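Local coordinates for maltose operon transcriptional repressor (Staphylococcus aureus subsp. aureus Mu50, PDB 3HCW), which probably represses transcription of the maltose operon, its C-terminal periplasmic-binding-protein-like part being expected to sense a small-molecule effector, at residues Q151-V156 and Y164-T169; N121-V126 and D132-I137; I196-A201 and L205-V210. One frame throughout, in Å; residues are numbered along the deposited sequence.

Contact 1: Q151-V156 and Y164-T169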
ATOM      1  N   GLN A 151     -18.449 -16.616  -9.867  1.00 30.47           N
ATOM      2  CA  GLN A 151     -19.743 -16.769 -10.548  1.00 28.94           C
ATOM      3  C   GLN A 151     -19.913 -15.870 -11.797  1.00 34.63           C
ATOM      4  O   GLN A 151     -20.385 -16.330 -12.834  1.00 36.57           O
ATOM      5  CB  GLN A 151     -20.903 -16.544  -9.574  1.00 28.15           C
ATOM      6  CG  GLN A 151     -22.306 -16.763 -10.179  1.00 30.28           C
ATOM      7  CD  GLN A 151     -22.485 -18.151 -10.767  1.00 48.06           C
ATOM      8  OE1 GLN A 151     -22.585 -19.140 -10.036  1.00 52.56           O
ATOM      9  NE2 GLN A 151     -22.528 -18.234 -12.099  1.00 43.17           N
ATOM     10  N   GLY A 152     -19.519 -14.606 -11.699  1.00 27.83           N
ATOM     11  CA  GLY A 152     -19.618 -13.692 -12.834  1.00 33.04           C
ATOM     12  C   GLY A 152     -18.693 -14.083 -13.972  1.00 33.59           C
ATOM     13  O   GLY A 152     -19.016 -13.897 -15.147  1.00 30.78           O
ATOM     14  N   PHE A 153     -17.537 -14.630 -13.609  1.00 32.26           N
ATOM     15  CA  PHE A 153     -16.524 -15.058 -14.563  1.00 33.59           C
ATOM     16  C   PHE A 153     -17.013 -16.273 -15.347  1.00 40.95           C
ATOM     17  O   PHE A 153     -16.956 -16.291 -16.586  1.00 38.68           O
ATOM     18  CB  PHE A 153     -15.232 -15.392 -13.798  1.00 29.81           C
ATOM     19  CG  PHE A 153     -14.199 -16.138 -14.603  1.00 36.36           C
ATOM     20  CD1 PHE A 153     -13.331 -15.452 -15.444  1.00 25.96           C
ATOM     21  CD2 PHE A 153     -14.072 -17.526 -14.486  1.00 21.69           C
ATOM     22  CE1 PHE A 153     -12.357 -16.140 -16.173  1.00 27.35           C
ATOM     23  CE2 PHE A 153     -13.117 -18.212 -15.203  1.00 24.13           C
ATOM     24  CZ  PHE A 153     -12.251 -17.518 -16.043  1.00 36.98           C
ATOM     25  N   GLU A 154     -17.469 -17.281 -14.601  1.00 27.20           N
ATOM     26  CA  GLU A 154     -17.989 -18.527 -15.145  1.00 33.80           C
ATOM     27  C   GLU A 154     -19.208 -18.306 -16.035  1.00 33.28           C
ATOM     28  O   GLU A 154     -19.406 -19.033 -17.002  1.00 37.80           O
ATOM     29  CB  GLU A 154     -18.387 -19.473 -14.004  1.00 32.93           C
ATOM     30  CG  GLU A 154     -17.238 -20.108 -13.245  1.00 34.72           C
ATOM     31  CD  GLU A 154     -17.724 -21.190 -12.287  1.00 44.24           C
ATOM     32  OE1 GLU A 154     -18.661 -20.919 -11.511  1.00 51.68           O
ATOM     33  OE2 GLU A 154     -17.184 -22.314 -12.317  1.00 50.12           O
ATOM     34  N   THR A 155     -20.042 -17.330 -15.682  1.00 31.05           N
ATOM     35  CA  THR A 155     -21.245 -17.034 -16.463  1.00 33.91           C
ATOM     36  C   THR A 155     -20.929 -16.418 -17.827  1.00 34.79           C
ATOM     37  O   THR A 155     -21.486 -16.865 -18.823  1.00 41.98           O
ATOM     38  CB  THR A 155     -22.247 -16.161 -15.684  1.00 31.08           C
ATOM     39  OG1 THR A 155     -22.701 -16.873 -14.529  1.00 36.40           O
ATOM     40  CG2 THR A 155     -23.456 -15.832 -16.535  1.00 39.43           C
ATOM     41  N   VAL A 156     -20.028 -15.434 -17.889  1.00 33.83           N
ATOM     42  CA  VAL A 156     -19.674 -14.817 -19.185  1.00 40.09           C
ATOM     43  C   VAL A 156     -18.884 -15.795 -20.060  1.00 41.21           C
ATOM     44  O   VAL A 156     -19.109 -15.891 -21.273  1.00 34.44           O
ATOM     45  CB  VAL A 156     -18.928 -13.476 -19.014  1.00 40.09           C
ATOM     46  CG1 VAL A 156     -18.381 -12.965 -20.334  1.00 33.27           C
ATOM     47  CG2 VAL A 156     -19.859 -12.456 -18.462  1.00 36.87           C
ATOM     48  N   TYR A 164     -12.465 -22.557 -19.790  1.00 41.84           N
ATOM     49  CA  TYR A 164     -11.937 -21.862 -18.631  1.00 44.09           C
ATOM     50  C   TYR A 164     -11.558 -22.822 -17.515  1.00 45.12           C
ATOM     51  O   TYR A 164     -12.067 -23.942 -17.458  1.00 34.82           O
ATOM     52  CB  TYR A 164     -12.930 -20.813 -18.116  1.00 34.19           C
ATOM     53  CG  TYR A 164     -14.205 -21.362 -17.498  1.00 36.78           C
ATOM     54  CD1 TYR A 164     -14.267 -21.682 -16.132  1.00 45.53           C
ATOM     55  CD2 TYR A 164     -15.353 -21.538 -18.265  1.00 35.91           C
ATOM     56  CE1 TYR A 164     -15.432 -22.177 -15.562  1.00 27.09           C
ATOM     57  CE2 TYR A 164     -16.535 -22.028 -17.698  1.00 37.00           C
ATOM     58  CZ  TYR A 164     -16.565 -22.341 -16.347  1.00 39.07           C
ATOM     59  OH  TYR A 164     -17.729 -22.820 -15.776  1.00 43.09           O
ATOM     60  N   GLN A 165     -10.686 -22.347 -16.625  1.00 41.10           N
ATOM     61  CA  GLN A 165     -10.340 -23.052 -15.403  1.00 35.62           C
ATOM     62  C   GLN A 165     -10.268 -22.100 -14.194  1.00 38.02           C
ATOM     63  O   GLN A 165     -10.057 -20.898 -14.354  1.00 39.61           O
ATOM     64  CB  GLN A 165      -9.024 -23.800 -15.595  1.00 29.75           C
ATOM     65  CG  GLN A 165      -7.821 -22.910 -15.809  1.00 33.77           C
ATOM     66  CD  GLN A 165      -6.528 -23.675 -15.872  1.00 35.77           C
ATOM     67  OE1 GLN A 165      -5.873 -23.716 -16.915  1.00 50.49           O
ATOM     68  NE2 GLN A 165      -6.142 -24.288 -14.758  1.00 40.39           N
ATOM     69  N   ILE A 166     -10.471 -22.648 -12.996  1.00 44.32           N
ATOM     70  CA  ILE A 166     -10.341 -21.909 -11.731  1.00 34.13           C
ATOM     71  C   ILE A 166      -9.141 -22.498 -10.995  1.00 35.20           C
ATOM     72  O   ILE A 166      -9.001 -23.724 -10.889  1.00 33.13           O
ATOM     73  CB  ILE A 166     -11.622 -22.037 -10.815  1.00 34.83           C
ATOM     74  CG1 ILE A 166     -12.937 -21.746 -11.570  1.00 34.94           C
ATOM     75  CG2 ILE A 166     -11.511 -21.167  -9.556  1.00 36.20           C
ATOM     76  CD1 ILE A 166     -13.087 -20.319 -12.116  1.00 41.85           C
ATOM     77  N   ILE A 167      -8.260 -21.628 -10.518  1.00 32.63           N
ATOM     78  CA  ILE A 167      -7.128 -22.039  -9.697  1.00 33.50           C
ATOM     79  C   ILE A 167      -7.257 -21.347  -8.349  1.00 41.75           C
ATOM     80  O   ILE A 167      -7.368 -20.120  -8.283  1.00 41.63           O
ATOM     81  CB  ILE A 167      -5.765 -21.661 -10.333  1.00 33.15           C
ATOM     82  CG1 ILE A 167      -5.555 -22.399 -11.660  1.00 36.29           C
ATOM     83  CG2 ILE A 167      -4.600 -21.916  -9.348  1.00 34.51           C
ATOM     84  CD1 ILE A 167      -4.367 -21.894 -12.464  1.00 35.11           C
ATOM     85  N   GLU A 168      -7.267 -22.142  -7.284  1.00 33.44           N
ATOM     86  CA  GLU A 168      -7.230 -21.617  -5.932  1.00 34.26           C
ATOM     87  C   GLU A 168      -5.819 -21.792  -5.386  1.00 33.24           C
ATOM     88  O   GLU A 168      -5.247 -22.881  -5.434  1.00 43.81           O
ATOM     89  CB  GLU A 168      -8.235 -22.344  -5.054  1.00 42.93           C
ATOM     90  CG  GLU A 168      -8.608 -21.592  -3.799  1.00 43.55           C
ATOM     91  CD  GLU A 168      -9.464 -22.431  -2.876  1.00 60.25           C
ATOM     92  OE1 GLU A 168      -8.980 -23.488  -2.412  1.00 72.66           O
ATOM     93  OE2 GLU A 168     -10.617 -22.031  -2.611  1.00 66.08           O
ATOM     94  N   THR A 169      -5.251 -20.711  -4.875  1.00 34.86           N
ATOM     95  CA  THR A 169      -3.859 -20.732  -4.474  1.00 32.30           C
ATOM     96  C   THR A 169      -3.634 -19.887  -3.241  1.00 37.39           C
ATOM     97  O   THR A 169      -4.426 -18.986  -2.949  1.00 42.01           O
ATOM     98  CB  THR A 169      -2.937 -20.258  -5.630  1.00 35.04           C
ATOM     99  OG1 THR A 169      -1.565 -20.291  -5.213  1.00 30.48           O
ATOM    100  CG2 THR A 169      -3.304 -18.849  -6.074  1.00 38.56           C
TER
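The phenolic oxygen of Tyr164 is flanked by the side chain of Glu154: its OH lies 3.5 Å from carboxylate atom OE2 and 3.7 Å from CG of the same residue. At that length the polar approach is loose, and most of the touching is done by carbon. Glu154 CG stands beside its own backbone N (chi1 -73°) and the chain then runs extended, so it crosses the tyrosine at about a right angle, with CG 3.6 Å from Tyr164 CE1.

Phe153, one residue back on the helix, reaches the strand by a different route. Its CG is anti to the backbone N, which swings the ring down toward the sheet. The ring turns an edge to the face of Tyr164 in an offset T-shaped stack, the planes at 85° and the centroids 5.7 Å apart, with CE2 3.8 Å from Tyr164 CD1. The same CE2 meets the tip of Ile166, whose CD1 is 3.7 Å away. On the partner strand 133-139, Leu134 also packs against Phe153, and Phe136 against Ile166.

On the helix itself, Gln151 NE2 donates a bond of 2.8 Å to Thr155 OG1, one turn on. Segment 151-156 runs antiparallel (165°) to segment 164-169; they belong to helix 144-159 and strand 163-169 of a beta-alpha-beta unit, the helix covering an edge strand of the sheet. The chemistry of the interface implies cohesion by aromatic and aliphatic packing, with the carboxylate of Glu154 at its partly exposed side.

Contact 2: N121-V126 and D132-I137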
ATOM      1  N   ASN A 121     -18.406  -7.696 -16.204  1.00 23.33           N
ATOM      2  CA  ASN A 121     -17.870  -6.589 -16.981  1.00 33.05           C
ATOM      3  C   ASN A 121     -16.415  -6.815 -17.370  1.00 34.07           C
ATOM      4  O   ASN A 121     -16.030  -6.567 -18.517  1.00 36.79           O
ATOM      5  CB  ASN A 121     -17.987  -5.269 -16.210  1.00 20.77           C
ATOM      6  CG  ASN A 121     -19.400  -4.794 -16.095  1.00 29.13           C
ATOM      7  OD1 ASN A 121     -20.253  -5.185 -16.878  1.00 33.19           O
ATOM      8  ND2 ASN A 121     -19.667  -3.946 -15.102  1.00 34.90           N
ATOM      9  N   LEU A 122     -15.612  -7.274 -16.411  1.00 29.58           N
ATOM     10  CA  LEU A 122     -14.200  -7.537 -16.669  1.00 18.05           C
ATOM     11  C   LEU A 122     -14.030  -8.717 -17.614  1.00 32.38           C
ATOM     12  O   LEU A 122     -13.265  -8.617 -18.586  1.00 27.24           O
ATOM     13  CB  LEU A 122     -13.423  -7.771 -15.368  1.00 21.73           C
ATOM     14  CG  LEU A 122     -11.896  -7.882 -15.445  1.00 27.22           C
ATOM     15  CD1 LEU A 122     -11.280  -6.514 -15.650  1.00 27.19           C
ATOM     16  CD2 LEU A 122     -11.338  -8.520 -14.169  1.00 21.89           C
ATOM     17  N   THR A 123     -14.754  -9.810 -17.341  1.00 24.19           N
ATOM     18  CA  THR A 123     -14.652 -11.018 -18.159  1.00 27.72           C
ATOM     19  C   THR A 123     -15.102 -10.726 -19.596  1.00 28.28           C
ATOM     20  O   THR A 123     -14.475 -11.189 -20.530  1.00 29.47           O
ATOM     21  CB  THR A 123     -15.460 -12.237 -17.579  1.00 30.88           C
ATOM     22  OG1 THR A 123     -15.158 -12.425 -16.184  1.00 34.90           O
ATOM     23  CG2 THR A 123     -15.113 -13.522 -18.325  1.00 20.50           C
ATOM     24  N   ARG A 124     -16.180  -9.961 -19.761  1.00 32.35           N
ATOM     25  CA  ARG A 124     -16.668  -9.564 -21.096  1.00 34.87           C
ATOM     26  C   ARG A 124     -15.617  -8.792 -21.883  1.00 33.26           C
ATOM     27  O   ARG A 124     -15.393  -9.075 -23.058  1.00 35.46           O
ATOM     28  CB  ARG A 124     -17.942  -8.709 -20.997  1.00 37.88           C
ATOM     29  CG  ARG A 124     -19.217  -9.388 -21.466  1.00 58.20           C
ATOM     30  CD  ARG A 124     -19.234  -9.553 -22.986  1.00 77.11           C
ATOM     31  NE  ARG A 124     -19.801  -8.403 -23.692  1.00 84.41           N
ATOM     32  CZ  ARG A 124     -19.777  -8.239 -25.015  1.00 91.70           C
ATOM     33  NH1 ARG A 124     -19.204  -9.143 -25.802  1.00 88.30           N
ATOM     34  NH2 ARG A 124     -20.324  -7.158 -25.558  1.00 98.53           N
ATOM     35  N   HIS A 125     -14.977  -7.831 -21.219  1.00 36.83           N
ATOM     36  CA  HIS A 125     -13.946  -6.987 -21.842  1.00 42.23           C
ATOM     37  C   HIS A 125     -12.778  -7.770 -22.436  1.00 44.02           C
ATOM     38  O   HIS A 125     -12.331  -7.464 -23.560  1.00 37.24           O
ATOM     39  CB  HIS A 125     -13.422  -5.943 -20.854  1.00 39.53           C
ATOM     40  CG  HIS A 125     -12.126  -5.322 -21.270  1.00 36.99           C
ATOM     41  ND1 HIS A 125     -12.042  -4.383 -22.276  1.00 39.01           N
ATOM     42  CD2 HIS A 125     -10.860  -5.514 -20.829  1.00 33.13           C
ATOM     43  CE1 HIS A 125     -10.784  -4.019 -22.433  1.00 35.79           C
ATOM     44  NE2 HIS A 125     -10.045  -4.695 -21.571  1.00 42.26           N
ATOM     45  N   VAL A 126     -12.281  -8.768 -21.694  1.00 36.28           N
ATOM     46  CA  VAL A 126     -11.175  -9.584 -22.207  1.00 36.74           C
ATOM     47  C   VAL A 126     -11.607 -10.413 -23.415  1.00 31.06           C
ATOM     48  O   VAL A 126     -10.829 -10.589 -24.356  1.00 36.45           O
ATOM     49  CB  VAL A 126     -10.417 -10.425 -21.115  1.00 40.74           C
ATOM     50  CG1 VAL A 126      -9.955  -9.531 -19.987  1.00 46.38           C
ATOM     51  CG2 VAL A 126     -11.254 -11.562 -20.567  1.00 37.76           C
ATOM     52  N   ASP A 132      -9.331 -17.293 -26.449  1.00 47.79           N
ATOM     53  CA  ASP A 132      -9.798 -18.654 -26.615  1.00 53.90           C
ATOM     54  C   ASP A 132     -10.072 -19.295 -25.265  1.00 52.48           C
ATOM     55  O   ASP A 132     -11.102 -19.939 -25.084  1.00 54.68           O
ATOM     56  CB  ASP A 132      -8.784 -19.473 -27.421  1.00 60.57           C
ATOM     57  CG  ASP A 132      -8.572 -18.919 -28.827  1.00 68.60           C
ATOM     58  OD1 ASP A 132      -7.436 -18.502 -29.137  1.00 72.83           O
ATOM     59  OD2 ASP A 132      -9.545 -18.885 -29.617  1.00 72.48           O
ATOM     60  N   GLU A 133      -9.159 -19.087 -24.319  1.00 49.25           N
ATOM     61  CA  GLU A 133      -9.210 -19.743 -23.021  1.00 48.87           C
ATOM     62  C   GLU A 133      -9.023 -18.738 -21.874  1.00 46.24           C
ATOM     63  O   GLU A 133      -8.250 -17.796 -21.992  1.00 49.26           O
ATOM     64  CB  GLU A 133      -8.153 -20.850 -22.972  1.00 57.65           C
ATOM     65  CG  GLU A 133      -8.487 -22.032 -22.058  1.00 74.71           C
ATOM     66  CD  GLU A 133      -7.664 -22.058 -20.772  1.00 91.57           C
ATOM     67  OE1 GLU A 133      -6.416 -21.991 -20.853  1.00 97.01           O
ATOM     68  OE2 GLU A 133      -8.268 -22.168 -19.681  1.00 91.24           O
ATOM     69  N   LEU A 134      -9.748 -18.946 -20.776  1.00 41.51           N
ATOM     70  CA  LEU A 134      -9.702 -18.053 -19.613  1.00 39.70           C
ATOM     71  C   LEU A 134      -9.284 -18.777 -18.331  1.00 36.81           C
ATOM     72  O   LEU A 134      -9.638 -19.939 -18.118  1.00 37.07           O
ATOM     73  CB  LEU A 134     -11.064 -17.387 -19.402  1.00 31.35           C
ATOM     74  CG  LEU A 134     -11.652 -16.533 -20.530  1.00 41.25           C
ATOM     75  CD1 LEU A 134     -13.154 -16.380 -20.390  1.00 35.60           C
ATOM     76  CD2 LEU A 134     -10.979 -15.177 -20.575  1.00 43.47           C
ATOM     77  N   ILE A 135      -8.528 -18.076 -17.486  1.00 37.79           N
ATOM     78  CA  ILE A 135      -8.094 -18.584 -16.180  1.00 34.53           C
ATOM     79  C   ILE A 135      -8.472 -17.574 -15.093  1.00 37.20           C
ATOM     80  O   ILE A 135      -8.143 -16.390 -15.205  1.00 31.03           O
ATOM     81  CB  ILE A 135      -6.558 -18.844 -16.145  1.00 37.15           C
ATOM     82  CG1 ILE A 135      -6.132 -19.808 -17.255  1.00 37.95           C
ATOM     83  CG2 ILE A 135      -6.124 -19.394 -14.780  1.00 26.86           C
ATOM     84  CD1 ILE A 135      -4.762 -19.493 -17.868  1.00 32.41           C
ATOM     85  N   PHE A 136      -9.196 -18.035 -14.070  1.00 32.33           N
ATOM     86  CA  PHE A 136      -9.456 -17.228 -12.881  1.00 32.95           C
ATOM     87  C   PHE A 136      -8.630 -17.746 -11.713  1.00 33.57           C
ATOM     88  O   PHE A 136      -8.671 -18.933 -11.391  1.00 27.65           O
ATOM     89  CB  PHE A 136     -10.939 -17.225 -12.487  1.00 34.02           C
ATOM     90  CG  PHE A 136     -11.319 -16.111 -11.530  1.00 37.42           C
ATOM     91  CD1 PHE A 136     -11.828 -14.898 -12.021  1.00 20.58           C
ATOM     92  CD2 PHE A 136     -11.176 -16.271 -10.143  1.00 36.32           C
ATOM     93  CE1 PHE A 136     -12.184 -13.858 -11.152  1.00 25.53           C
ATOM     94  CE2 PHE A 136     -11.524 -15.240  -9.261  1.00 32.38           C
ATOM     95  CZ  PHE A 136     -12.031 -14.030  -9.768  1.00 39.01           C
ATOM     96  N   ILE A 137      -7.895 -16.843 -11.076  1.00 24.94           N
ATOM     97  CA  ILE A 137      -7.063 -17.202  -9.939  1.00 29.70           C
ATOM     98  C   ILE A 137      -7.626 -16.587  -8.657  1.00 27.98           C
ATOM     99  O   ILE A 137      -7.855 -15.382  -8.581  1.00 35.47           O
ATOM    100  CB  ILE A 137      -5.578 -16.813 -10.172  1.00 30.53           C
ATOM    101  CG1 ILE A 137      -5.072 -17.408 -11.490  1.00 26.85           C
ATOM    102  CG2 ILE A 137      -4.711 -17.274  -9.008  1.00 30.65           C
ATOM    103  CD1 ILE A 137      -3.587 -17.220 -11.743  1.00 32.94           C
TER
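No flat groups stack where Leu134 meets Thr123 and Val126; the meeting is between aliphatic branches. The Phe136 ring, two residues along the strand from Leu134, meets instead the ring of Phe153 on helix 144-159, with the planes at about 55°.

Leu134 divides its two methyl groups between successive turns of the helix. CD2 takes the closer partner, 3.6 Å from Val126 CG2, while CD1 lies 4.0 Å from Thr123 CG2. The threonine can offer a methyl because CG2 is anti to its backbone N, while OG1 (chi1 -49°) turns back along the helix to hydrogen-bond the carbonyl oxygen of Ser119. Its polar end is thereby satisfied within the helix, and a hydrocarbon surface is presented to the strand.

All three residues are buried. Phe153 packs on Thr123, and Ala195 of the neighbouring strand 194-198 touches Leu134. A helix laid on the strand that follows it after a short connection, as helix 115-129 is on strand 133-139, is characteristic of the layered alpha/beta lobes of the periplasmic-binding-protein fold.

Contact 3: I196-A201 and L205-V210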
ATOM      1  N   ILE A 196      -5.509 -14.159 -17.975  1.00 29.60           N
ATOM      2  CA  ILE A 196      -5.490 -14.516 -16.562  1.00 34.55           C
ATOM      3  C   ILE A 196      -6.173 -13.421 -15.761  1.00 34.34           C
ATOM      4  O   ILE A 196      -5.772 -12.247 -15.825  1.00 36.89           O
ATOM      5  CB  ILE A 196      -4.051 -14.730 -16.032  1.00 36.06           C
ATOM      6  CG1 ILE A 196      -3.398 -15.927 -16.721  1.00 28.63           C
ATOM      7  CG2 ILE A 196      -4.059 -14.903 -14.502  1.00 30.80           C
ATOM      8  CD1 ILE A 196      -1.879 -15.963 -16.600  1.00 35.77           C
ATOM      9  N   ILE A 197      -7.211 -13.804 -15.021  1.00 25.51           N
ATOM     10  CA  ILE A 197      -7.883 -12.881 -14.117  1.00 27.81           C
ATOM     11  C   ILE A 197      -7.665 -13.295 -12.661  1.00 36.35           C
ATOM     12  O   ILE A 197      -7.868 -14.459 -12.303  1.00 30.56           O
ATOM     13  CB  ILE A 197      -9.394 -12.729 -14.453  1.00 34.06           C
ATOM     14  CG1 ILE A 197      -9.566 -11.991 -15.786  1.00 29.39           C
ATOM     15  CG2 ILE A 197     -10.130 -11.954 -13.348  1.00 25.41           C
ATOM     16  CD1 ILE A 197     -10.934 -12.189 -16.469  1.00 32.74           C
ATOM     17  N   SER A 198      -7.218 -12.342 -11.838  1.00 37.15           N
ATOM     18  CA  SER A 198      -7.042 -12.575 -10.405  1.00 41.56           C
ATOM     19  C   SER A 198      -8.128 -11.887  -9.611  1.00 39.21           C
ATOM     20  O   SER A 198      -8.571 -10.790  -9.959  1.00 42.36           O
ATOM     21  CB  SER A 198      -5.685 -12.058  -9.911  1.00 33.33           C
ATOM     22  OG  SER A 198      -4.613 -12.611 -10.654  1.00 48.73           O
ATOM     23  N   LEU A 199      -8.507 -12.547  -8.525  1.00 30.88           N
ATOM     24  CA  LEU A 199      -9.443 -12.063  -7.515  1.00 33.20           C
ATOM     25  C   LEU A 199      -9.224 -10.623  -7.012  1.00 30.21           C
ATOM     26  O   LEU A 199     -10.183  -9.886  -6.804  1.00 33.29           O
ATOM     27  CB  LEU A 199      -9.391 -13.022  -6.315  1.00 21.32           C
ATOM     28  CG  LEU A 199     -10.350 -12.713  -5.162  1.00 29.94           C
ATOM     29  CD1 LEU A 199     -11.777 -12.935  -5.623  1.00 24.43           C
ATOM     30  CD2 LEU A 199     -10.036 -13.560  -3.941  1.00 39.05           C
ATOM     31  N   ASP A 200      -7.963 -10.243  -6.815  1.00 25.72           N
ATOM     32  CA  ASP A 200      -7.601  -9.024  -6.109  1.00 31.04           C
ATOM     33  C   ASP A 200      -6.187  -8.634  -6.510  1.00 25.43           C
ATOM     34  O   ASP A 200      -5.368  -9.495  -6.799  1.00 30.21           O
ATOM     35  CB  ASP A 200      -7.665  -9.273  -4.587  1.00 38.19           C
ATOM     36  CG  ASP A 200      -7.104  -8.118  -3.777  1.00 52.40           C
ATOM     37  OD1 ASP A 200      -7.709  -7.028  -3.821  1.00 37.70           O
ATOM     38  OD2 ASP A 200      -6.057  -8.295  -3.109  1.00 44.80           O
ATOM     39  N   ALA A 201      -5.914  -7.332  -6.509  1.00 27.07           N
ATOM     40  CA  ALA A 201      -4.646  -6.763  -6.963  1.00 25.72           C
ATOM     41  C   ALA A 201      -3.396  -7.241  -6.207  1.00 27.73           C
ATOM     42  O   ALA A 201      -2.346  -7.401  -6.809  1.00 26.94           O
ATOM     43  CB  ALA A 201      -4.735  -5.243  -6.909  1.00 34.92           C
ATOM     44  N   LEU A 205      -0.345  -9.105  -8.136  1.00 29.74           N
ATOM     45  CA  LEU A 205       1.043  -8.655  -8.205  1.00 26.65           C
ATOM     46  C   LEU A 205       2.042  -9.803  -8.024  1.00 33.67           C
ATOM     47  O   LEU A 205       3.109  -9.785  -8.627  1.00 29.31           O
ATOM     48  CB  LEU A 205       1.321  -7.555  -7.196  1.00 25.29           C
ATOM     49  CG  LEU A 205       0.685  -6.168  -7.390  1.00 38.83           C
ATOM     50  CD1 LEU A 205       1.008  -5.311  -6.175  1.00 44.35           C
ATOM     51  CD2 LEU A 205       1.142  -5.470  -8.662  1.00 31.87           C
ATOM     52  N   ALA A 206       1.687 -10.789  -7.199  1.00 29.44           N
ATOM     53  CA  ALA A 206       2.504 -11.992  -7.032  1.00 30.55           C
ATOM     54  C   ALA A 206       2.491 -12.805  -8.324  1.00 27.19           C
ATOM     55  O   ALA A 206       3.517 -13.343  -8.718  1.00 30.20           O
ATOM     56  CB  ALA A 206       1.997 -12.838  -5.864  1.00 31.11           C
ATOM     57  N   ILE A 207       1.320 -12.892  -8.964  1.00 25.99           N
ATOM     58  CA  ILE A 207       1.178 -13.574 -10.250  1.00 27.17           C
ATOM     59  C   ILE A 207       2.100 -12.956 -11.321  1.00 24.27           C
ATOM     60  O   ILE A 207       2.816 -13.681 -12.000  1.00 29.47           O
ATOM     61  CB  ILE A 207      -0.298 -13.571 -10.785  1.00 30.46           C
ATOM     62  CG1 ILE A 207      -1.331 -13.967  -9.711  1.00 35.20           C
ATOM     63  CG2 ILE A 207      -0.432 -14.457 -12.031  1.00 24.76           C
ATOM     64  CD1 ILE A 207      -1.246 -15.402  -9.201  1.00 38.73           C
ATOM     65  N   LEU A 208       2.078 -11.627 -11.457  1.00 26.28           N
ATOM     66  CA  LEU A 208       2.889 -10.925 -12.462  1.00 29.65           C
ATOM     67  C   LEU A 208       4.377 -11.177 -12.245  1.00 29.59           C
ATOM     68  O   LEU A 208       5.134 -11.286 -13.204  1.00 34.39           O
ATOM     69  CB  LEU A 208       2.599  -9.413 -12.462  1.00 30.50           C
ATOM     70  CG  LEU A 208       1.139  -8.994 -12.677  1.00 32.52           C
ATOM     71  CD1 LEU A 208       0.920  -7.508 -12.441  1.00 30.75           C
ATOM     72  CD2 LEU A 208       0.621  -9.412 -14.031  1.00 22.78           C
ATOM     73  N   SER A 209       4.769 -11.301 -10.975  1.00 30.86           N
ATOM     74  CA  SER A 209       6.154 -11.548 -10.591  1.00 24.79           C
ATOM     75  C   SER A 209       6.612 -12.920 -11.062  1.00 33.75           C
ATOM     76  O   SER A 209       7.718 -13.060 -11.590  1.00 42.36           O
ATOM     77  CB  SER A 209       6.307 -11.421  -9.078  1.00 23.12           C
ATOM     78  OG  SER A 209       7.676 -11.458  -8.707  1.00 27.87           O
ATOM     79  N   VAL A 210       5.744 -13.919 -10.898  1.00 25.22           N
ATOM     80  CA  VAL A 210       6.041 -15.277 -11.336  1.00 28.06           C
ATOM     81  C   VAL A 210       6.050 -15.331 -12.870  1.00 28.17           C
ATOM     82  O   VAL A 210       6.945 -15.928 -13.470  1.00 38.17           O
ATOM     83  CB  VAL A 210       5.061 -16.299 -10.679  1.00 32.17           C
ATOM     84  CG1 VAL A 210       5.066 -17.636 -11.402  1.00 24.09           C
ATOM     85  CG2 VAL A 210       5.414 -16.492  -9.181  1.00 28.06           C
TER
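Strand 194-198 leaves the sheet through Leu199 and enters helix 201-213 at Ala201, with Asp200 at the N-cap position, and the chain then folds back so that the CA atoms of Ser198 and Ile207 lie 8.3 Å apart. Leu205 N donates to Ala201 O in the first turn of the helix, a bond of 2.9 Å with an N-H...O angle of 144°. The Leu205 side chain leans over the same carbonyl: with CG beside its backbone N (chi1 -69°), that carbon comes to 3.3 Å from Ala201 O.

Asp200 OD2 caps the backbone N of Met202, while OD1 bonds to Asn228 and to a glycerol molecule. This strand-to-helix turn begins a beta-alpha-beta crossover into strand 222-227. It lies at the C-terminal ends of the parallel strands, where proteins of the periplasmic-binding-protein fold form the cleft between their lobes; a weak hydrogen bond from Asn24 ND2 to Asp200 OD2 is consistent with that location.

Deeper in, Ile207 points toward the strand and lays CG1 3.7 Å from Ser198 OG, a hydroxyl hydrogen-bonded to His204 ND1. Its other branch, CG2, comes within 4.4 Å of Ile196 CG2. Ile137 of strand 133-139 touches both isoleucines, and Ile176 of helix 173-187 packs on Ile207. The helix's outer side meets the second subunit, where Ile235 of that chain packs on Leu205 and Ser209.

Along the chain the three contacts follow in series, none enclosing or crossing another. Contact 2 comes first, closing the short connection from helix 115-129 into strand 133-139. Contact 1 then closes the turn from helix 144-159 to strand 163-169, and contact 3 the tight passage from strand 194-198 into helix 201-213. Their strands are neighbours in one sheet, with 133-139 in the middle: probable hydrogen bonds join Ile167 N to Phe136 O (2.9 Å) and Ile137 N to Ile197 O (2.7 Å). The helices of contacts 1 and 2 cover one face of this sheet, and that of contact 3 covers the opposite face, so helices from both layers of the lobe are tied to the sheet.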